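Local coordinates for tetracycline repressor protein class G (Acinetobacter baumannii, PDB 6RX9) that represses the tetracycline resistance gene by binding its operator DNA through a helix-turn-helix region, and loses affinity for that DNA when tetracycline binds, at residues 47-52 against 101-106; 76-81 against 117-122; 88-93 against 143-148. All blocks are in the same frame, centred on the assembly; numbering follows the deposited sequence.

Interaction 1. Residues 47-52 against 101-106; sequences NKRALL and AGTRPT
Arg49 and Leu52, near the start of helix 48-59, face Gly102 and Thr103, where helix 96-102 gives way to a loop; the backbones come nearest at Leu52 and Thr103, with 7.3 Å between their CA atoms. In the TetR fold this is a junction between the DNA-binding part, whose helix-turn-helix probably spans residues 26-45, and the ligand-binding core. Arg49 does most of the reaching. Its chain bends at chi2 and chi3 (57° and -95°), which swings the guanidinium across to the end of helix 96-102. There NH2 lies 3.3 Å from the carbonyl O of Gly102, but the angle is too poor for a hydrogen bond, and the attraction is probably electrostatic, with the carbonyl at a helix C-terminus. NH1 stands 3.6 Å from OG1 of Thr103, and the two side chains cross at about a right angle. The case illustrates local partners holding groups that also touch a distant segment: Arg49 forms a salt bridge with Asp53 one turn on, and the Thr103 hydroxyl is hydrogen-bonded to Ile99 O. Leu52 CD1 lies 3.9 Å above one face of the guanidinium, toward its rim, adding an apolar cover to the charged group. At the start of the helix that carries Arg49, Asn47 is the N-cap, its OD1 accepting from Ala50 N at 2.9 Å with an N-H...O angle of 151°.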
# COMPACT_ATOMS: atom_id res chain seq x y z
N ASN A 47 22.68 12.06 -2.89
CA ASN A 47 22.28 10.73 -3.42
C ASN A 47 20.81 10.74 -3.84
O ASN A 47 20.07 11.66 -3.45
CB ASN A 47 22.59 9.62 -2.41
CG ASN A 47 22.08 9.93 -1.02
OD1 ASN A 47 20.88 10.04 -0.81
ND2 ASN A 47 23.00 10.10 -0.08
N LYS A 48 20.41 9.73 -4.63
CA LYS A 48 19.04 9.57 -5.18
C LYS A 48 18.04 9.43 -4.03
O LYS A 48 16.93 9.96 -4.16
CB LYS A 48 18.99 8.36 -6.11
CG LYS A 48 17.63 8.09 -6.73
CD LYS A 48 17.68 7.03 -7.81
CE LYS A 48 16.32 6.72 -8.40
NZ LYS A 48 16.44 5.87 -9.60
N ARG A 49 18.43 8.72 -2.96
CA ARG A 49 17.58 8.47 -1.76
C ARG A 49 17.11 9.82 -1.19
O ARG A 49 15.90 9.96 -0.93
CB ARG A 49 18.35 7.66 -0.71
CG ARG A 49 17.55 7.29 0.53
CD ARG A 49 16.29 6.51 0.22
NE ARG A 49 15.11 7.35 0.11
CZ ARG A 49 13.94 6.97 -0.40
NH1 ARG A 49 12.93 7.83 -0.44
NH2 ARG A 49 13.77 5.75 -0.88
N ALA A 50 18.03 10.77 -1.02
CA ALA A 50 17.75 12.12 -0.48
C ALA A 50 16.76 12.85 -1.41
O ALA A 50 15.82 13.47 -0.89
CB ALA A 50 19.03 12.89 -0.31
N LEU A 51 16.96 12.75 -2.73
CA LEU A 51 16.07 13.37 -3.75
C LEU A 51 14.66 12.77 -3.64
O LEU A 51 13.68 13.56 -3.62
CB LEU A 51 16.66 13.13 -5.15
CG LEU A 51 15.81 13.63 -6.32
CD1 LEU A 51 15.53 15.11 -6.20
CD2 LEU A 51 16.47 13.31 -7.65
N LEU A 52 14.54 11.44 -3.56
CA LEU A 52 13.24 10.73 -3.45
C LEU A 52 12.50 11.19 -2.18
O LEU A 52 11.28 11.40 -2.27
CB LEU A 52 13.46 9.22 -3.45
CG LEU A 52 13.91 8.60 -4.77
CD1 LEU A 52 14.00 7.09 -4.66
CD2 LEU A 52 12.99 9.00 -5.92
N ALA A 101 5.78 5.00 -0.55
CA ALA A 101 5.99 3.70 0.14
C ALA A 101 7.48 3.50 0.46
O ALA A 101 7.78 3.07 1.59
CB ALA A 101 5.46 2.57 -0.71
N GLY A 102 8.36 3.81 -0.49
CA GLY A 102 9.82 3.60 -0.39
C GLY A 102 10.48 4.54 0.61
O GLY A 102 11.61 4.23 1.05
N THR A 103 9.84 5.66 0.94
CA THR A 103 10.35 6.67 1.91
C THR A 103 10.25 6.10 3.33
O THR A 103 9.14 5.66 3.71
CB THR A 103 9.58 7.99 1.80
OG1 THR A 103 9.50 8.35 0.42
CG2 THR A 103 10.22 9.12 2.58
N ARG A 104 11.36 6.09 4.07
CA ARG A 104 11.43 5.67 5.50
C ARG A 104 10.39 6.46 6.29
O ARG A 104 10.15 7.63 5.99
CB ARG A 104 12.83 5.87 6.07
CG ARG A 104 13.87 4.89 5.55
CD ARG A 104 15.25 5.12 6.13
NE ARG A 104 16.25 4.25 5.55
CZ ARG A 104 17.55 4.27 5.85
NH1 ARG A 104 18.02 5.13 6.74
NH2 ARG A 104 18.38 3.42 5.26
N PRO A 105 9.74 5.86 7.31
CA PRO A 105 8.58 6.47 7.95
C PRO A 105 8.91 7.87 8.51
O PRO A 105 9.89 7.99 9.23
CB PRO A 105 8.19 5.48 9.07
CG PRO A 105 9.44 4.66 9.30
CD PRO A 105 10.11 4.58 7.94
N THR A 106 8.09 8.86 8.16
CA THR A 106 8.28 10.30 8.50
C THR A 106 7.34 10.68 9.65
O THR A 106 6.17 10.24 9.63
CB THR A 106 8.04 11.18 7.27
OG1 THR A 106 6.66 11.07 6.90
CG2 THR A 106 8.91 10.80 6.09

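Interaction 2. Residues 76-81 against 117-122; sequences RVFLKE and IRFLCA
Phe78 and Phe119 meet in an edge-to-face (T-shaped) pair that bridges helix 75-91 and helix 110-122. The edge of Phe119 is directed at the face of Phe78, with ring centroids 5.6 Å apart and planes at 81°. CE2 of Phe119 does most of the touching: it sits 3.9 Å from CB of Phe78 and 4.0 Å from CD2 of the same residue, so it meets the root of the ring as well as its near side. Both rings extend with CG opposite the backbone N (chi1 170° and 171°), which carries them into the gap between segments whose nearest CA atoms, those of Phe78 and Leu120, are 9.5 Å apart. The two side chains run antiparallel, each passing the other. Leu120 is among the residues with the most area buried by this contact; its CD1 approaches Leu79 CD2 only loosely, at 4.5 Å, and it packs against Ala130 and Leu134 of helix 127-155. Pro69 touches both phenylalanines. Phe78 also lies about 5 Å, side chain to side chain, from Asn82, which probably binds tetracycline. The arrangement is an aromatic-centred helix-helix contact in the all-helical ligand-binding core of a TetR-family repressor, beside its probable drug site.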
# COMPACT_ATOMS: atom_id res chain seq x y z
N ARG A 76 -17.65 12.42 8.43
CA ARG A 76 -17.77 11.55 7.22
C ARG A 76 -17.22 12.30 6.00
O ARG A 76 -16.43 11.70 5.24
CB ARG A 76 -19.22 11.13 6.99
CG ARG A 76 -19.81 10.30 8.12
CD ARG A 76 -21.23 9.86 7.81
NE ARG A 76 -22.02 9.68 9.02
CZ ARG A 76 -22.92 10.54 9.50
NH1 ARG A 76 -23.57 10.25 10.62
NH2 ARG A 76 -23.17 11.69 8.89
N VAL A 77 -17.61 13.56 5.82
CA VAL A 77 -17.15 14.42 4.68
C VAL A 77 -15.65 14.70 4.84
O VAL A 77 -14.94 14.63 3.83
CB VAL A 77 -17.98 15.72 4.58
CG1 VAL A 77 -17.39 16.69 3.57
CG2 VAL A 77 -19.44 15.42 4.25
N PHE A 78 -15.19 14.97 6.07
CA PHE A 78 -13.77 15.25 6.39
C PHE A 78 -12.89 14.06 5.96
O PHE A 78 -11.90 14.30 5.25
CB PHE A 78 -13.56 15.53 7.88
CG PHE A 78 -12.11 15.58 8.28
CD1 PHE A 78 -11.28 16.58 7.78
CD2 PHE A 78 -11.55 14.63 9.12
CE1 PHE A 78 -9.94 16.63 8.11
CE2 PHE A 78 -10.21 14.67 9.45
CZ PHE A 78 -9.41 15.67 8.95
N LEU A 79 -13.24 12.85 6.39
CA LEU A 79 -12.43 11.62 6.11
C LEU A 79 -12.43 11.33 4.61
O LEU A 79 -11.35 10.98 4.09
CB LEU A 79 -12.98 10.43 6.91
CG LEU A 79 -12.71 10.46 8.42
CD1 LEU A 79 -13.22 9.20 9.08
CD2 LEU A 79 -11.23 10.66 8.71
N LYS A 80 -13.58 11.48 3.94
CA LYS A 80 -13.71 11.19 2.48
C LYS A 80 -12.87 12.20 1.69
O LYS A 80 -12.07 11.76 0.85
CB LYS A 80 -15.17 11.22 2.01
CG LYS A 80 -15.35 11.04 0.51
CD LYS A 80 -16.64 10.38 0.10
CE LYS A 80 -16.63 9.94 -1.35
NZ LYS A 80 -17.88 9.24 -1.73
N GLU A 81 -13.05 13.50 1.94
CA GLU A 81 -12.34 14.57 1.19
C GLU A 81 -10.83 14.46 1.44
O GLU A 81 -10.07 14.69 0.49
CB GLU A 81 -12.89 15.95 1.56
CG GLU A 81 -14.29 16.21 1.02
CD GLU A 81 -14.43 16.16 -0.50
OE1 GLU A 81 -15.56 15.99 -0.97
OE2 GLU A 81 -13.40 16.30 -1.20
N ILE A 117 -7.42 14.36 15.48
CA ILE A 117 -7.82 13.38 16.53
C ILE A 117 -8.90 14.02 17.43
O ILE A 117 -9.93 13.36 17.66
CB ILE A 117 -6.60 12.90 17.34
CG1 ILE A 117 -5.64 12.07 16.47
CG2 ILE A 117 -7.03 12.12 18.58
CD1 ILE A 117 -4.25 11.93 17.04
N ARG A 118 -8.66 15.24 17.91
CA ARG A 118 -9.59 15.97 18.82
C ARG A 118 -10.94 16.19 18.13
O ARG A 118 -11.97 16.08 18.81
CB ARG A 118 -8.97 17.28 19.31
CG ARG A 118 -7.96 17.12 20.44
CD ARG A 118 -7.66 18.43 21.12
NE ARG A 118 -6.58 18.36 22.10
CZ ARG A 118 -6.71 17.94 23.36
NH1 ARG A 118 -7.88 17.52 23.83
NH2 ARG A 118 -5.66 17.93 24.16
N PHE A 119 -10.94 16.46 16.82
CA PHE A 119 -12.17 16.66 16.00
C PHE A 119 -12.97 15.35 15.94
O PHE A 119 -14.20 15.40 16.18
CB PHE A 119 -11.83 17.15 14.59
CG PHE A 119 -13.01 17.15 13.65
CD1 PHE A 119 -14.07 18.02 13.84
CD2 PHE A 119 -13.07 16.28 12.57
CE1 PHE A 119 -15.17 18.02 12.99
CE2 PHE A 119 -14.16 16.28 11.71
CZ PHE A 119 -15.20 17.15 11.92
N LEU A 120 -12.32 14.23 15.64
CA LEU A 120 -12.99 12.90 15.57
C LEU A 120 -13.57 12.56 16.96
O LEU A 120 -14.71 12.05 17.01
CB LEU A 120 -12.00 11.83 15.09
CG LEU A 120 -11.61 11.92 13.62
CD1 LEU A 120 -10.79 10.71 13.21
CD2 LEU A 120 -12.83 12.05 12.72
N CYS A 121 -12.83 12.86 18.03
CA CYS A 121 -13.27 12.64 19.44
C CYS A 121 -14.55 13.44 19.71
O CYS A 121 -15.48 12.86 20.31
CB CYS A 121 -12.18 13.01 20.43
SG CYS A 121 -10.82 11.81 20.46
N ALA A 122 -14.61 14.69 19.25
CA ALA A 122 -15.80 15.58 19.33
C ALA A 122 -16.97 14.95 18.56
O ALA A 122 -18.12 15.18 18.96
CB ALA A 122 -15.46 16.96 18.82

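Interaction 3. Residues 88-93 against 143-148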
# COMPACT_ATOMS: atom_id res chain seq x y z
N THR A 88 -5.36 11.78 -5.03
CA THR A 88 -5.03 12.75 -6.11
C THR A 88 -3.53 13.08 -6.05
O THR A 88 -2.89 13.07 -7.12
CB THR A 88 -5.90 14.01 -6.02
OG1 THR A 88 -7.26 13.59 -5.99
CG2 THR A 88 -5.67 14.96 -7.17
N ALA A 89 -3.00 13.33 -4.85
CA ALA A 89 -1.59 13.69 -4.59
C ALA A 89 -0.66 12.57 -5.07
O ALA A 89 0.37 12.90 -5.71
CB ALA A 89 -1.38 13.98 -3.13
N LEU A 90 -0.98 11.31 -4.77
CA LEU A 90 -0.14 10.14 -5.15
C LEU A 90 -0.26 9.88 -6.66
O LEU A 90 0.74 9.43 -7.25
CB LEU A 90 -0.54 8.91 -4.33
CG LEU A 90 -0.22 8.98 -2.84
CD1 LEU A 90 -0.62 7.69 -2.14
CD2 LEU A 90 1.25 9.28 -2.59
N LEU A 91 -1.43 10.15 -7.26
CA LEU A 91 -1.68 9.92 -8.71
C LEU A 91 -1.10 11.07 -9.56
O LEU A 91 -0.99 10.88 -10.78
CB LEU A 91 -3.18 9.78 -8.97
CG LEU A 91 -3.81 8.44 -8.58
CD1 LEU A 91 -5.32 8.50 -8.74
CD2 LEU A 91 -3.24 7.30 -9.41
N SER A 92 -0.74 12.21 -8.94
CA SER A 92 -0.36 13.46 -9.65
C SER A 92 0.98 13.29 -10.38
O SER A 92 1.24 14.08 -11.30
CB SER A 92 -0.34 14.65 -8.72
OG SER A 92 0.72 14.57 -7.78
N TYR A 93 1.80 12.31 -9.99
CA TYR A 93 3.12 12.05 -10.62
C TYR A 93 3.35 10.54 -10.80
O TYR A 93 2.92 9.74 -9.94
CB TYR A 93 4.24 12.70 -9.81
CG TYR A 93 4.28 14.20 -9.96
CD1 TYR A 93 4.87 14.79 -11.06
CD2 TYR A 93 3.67 15.03 -9.03
CE1 TYR A 93 4.89 16.16 -11.23
CE2 TYR A 93 3.68 16.41 -9.19
CZ TYR A 93 4.29 16.97 -10.29
OH TYR A 93 4.31 18.33 -10.46
N GLY A 143 -2.52 1.35 -0.75
CA GLY A 143 -2.74 0.05 -1.41
C GLY A 143 -3.40 0.21 -2.77
O GLY A 143 -2.92 -0.41 -3.74
N SER A 144 -4.45 1.04 -2.84
CA SER A 144 -5.26 1.28 -4.07
C SER A 144 -4.39 1.93 -5.16
O SER A 144 -4.43 1.45 -6.31
CB SER A 144 -6.47 2.13 -3.76
OG SER A 144 -7.12 2.50 -4.96
N VAL A 145 -3.64 2.97 -4.82
CA VAL A 145 -2.86 3.76 -5.83
C VAL A 145 -1.66 2.93 -6.31
O VAL A 145 -1.36 3.00 -7.52
CB VAL A 145 -2.43 5.14 -5.29
CG1 VAL A 145 -1.65 5.90 -6.34
CG2 VAL A 145 -3.64 5.96 -4.83
N LEU A 146 -1.01 2.16 -5.43
CA LEU A 146 0.09 1.23 -5.82
C LEU A 146 -0.40 0.31 -6.95
O LEU A 146 0.31 0.20 -7.97
CB LEU A 146 0.54 0.40 -4.61
CG LEU A 146 1.54 1.08 -3.67
CD1 LEU A 146 1.70 0.28 -2.39
CD2 LEU A 146 2.89 1.29 -4.35
N GLU A 147 -1.58 -0.29 -6.78
CA GLU A 147 -2.18 -1.25 -7.76
C GLU A 147 -2.53 -0.52 -9.06
O GLU A 147 -2.21 -1.06 -10.14
CB GLU A 147 -3.40 -1.94 -7.14
CG GLU A 147 -3.92 -3.11 -7.97
CD GLU A 147 -4.89 -4.02 -7.24
OE1 GLU A 147 -6.08 -4.06 -7.63
OE2 GLU A 147 -4.46 -4.70 -6.28
N GLN A 148 -3.16 0.66 -8.96
CA GLN A 148 -3.59 1.47 -10.12
C GLN A 148 -2.36 1.87 -10.96
O GLN A 148 -2.42 1.73 -12.19
CB GLN A 148 -4.36 2.72 -9.67
CG GLN A 148 -4.86 3.57 -10.83
CD GLN A 148 -5.92 4.56 -10.43
OE1 GLN A 148 -6.54 4.45 -9.37
NE2 GLN A 148 -6.16 5.53 -11.29
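Val145 CG1 lies against two consecutive leucines, Leu90 and Leu91. This methyl is 3.7 Å from CD2 of Leu91 and 3.8 Å from CB of Leu90, so a single branch meets both residues near the end of helix 75-91. The valine torsion explains the choice of branch: CG1 lies opposite the backbone N (chi1 180°), projecting from helix 127-155 toward the leucines. Leu91 reaches farther along that helix to Gln148, one turn beyond Val145. Its CD2 is 3.9 Å from the amide NE2 of Gln148, and CD1 is 4.0 Å from the same nitrogen; the leucine and glutamine chains cross at about a right angle. This is van der Waals contact with the amide, whose other end is directed by a hydrogen bond from Arg87 NH2 to OE1, so Arg87 serves as the second-shell residue that helps fix the rotation of the glutamine head.

Farther out, Leu90 packs on His100, a probable magnesium ligand, and Val145 on Ala97, both of helix 96-102. On another side of helix 127-155, Glu147 OE1 is hydrogen-bonded to His139 of the second subunit, while Leu146 meets its own counterpart there. Within residues 88-93, Ser92 OG donates to Ala89 O at 2.7 Å.

No hydrogen bond joins the two segments directly. Cohesion across them therefore rests on van der Waals contact among aliphatic groups and the flank of one amide, that of Gln148, whose OE1 is already engaged by Arg87 NH2.

In the fold
From the N terminus, the chain passes through the DNA-binding region into helix 48-59, and interaction 1 closes the first loop by bringing residues 101-106 back to it. Inside that span begins helix 75-91, which serves both other contacts: residues 76-81 meet helix 110-122 in interaction 2, and residues 88-93 meet helix 127-155 in interaction 3. None nests within another; all three cross, their segments alternating along the chain. Interactions 1 and 2 lie on opposite sides of the chain's centre, 29 Å apart between centres, with interaction 3 nearer the middle. Together they tie the DNA-binding part to the core, and the core helices to each other beside the second subunit.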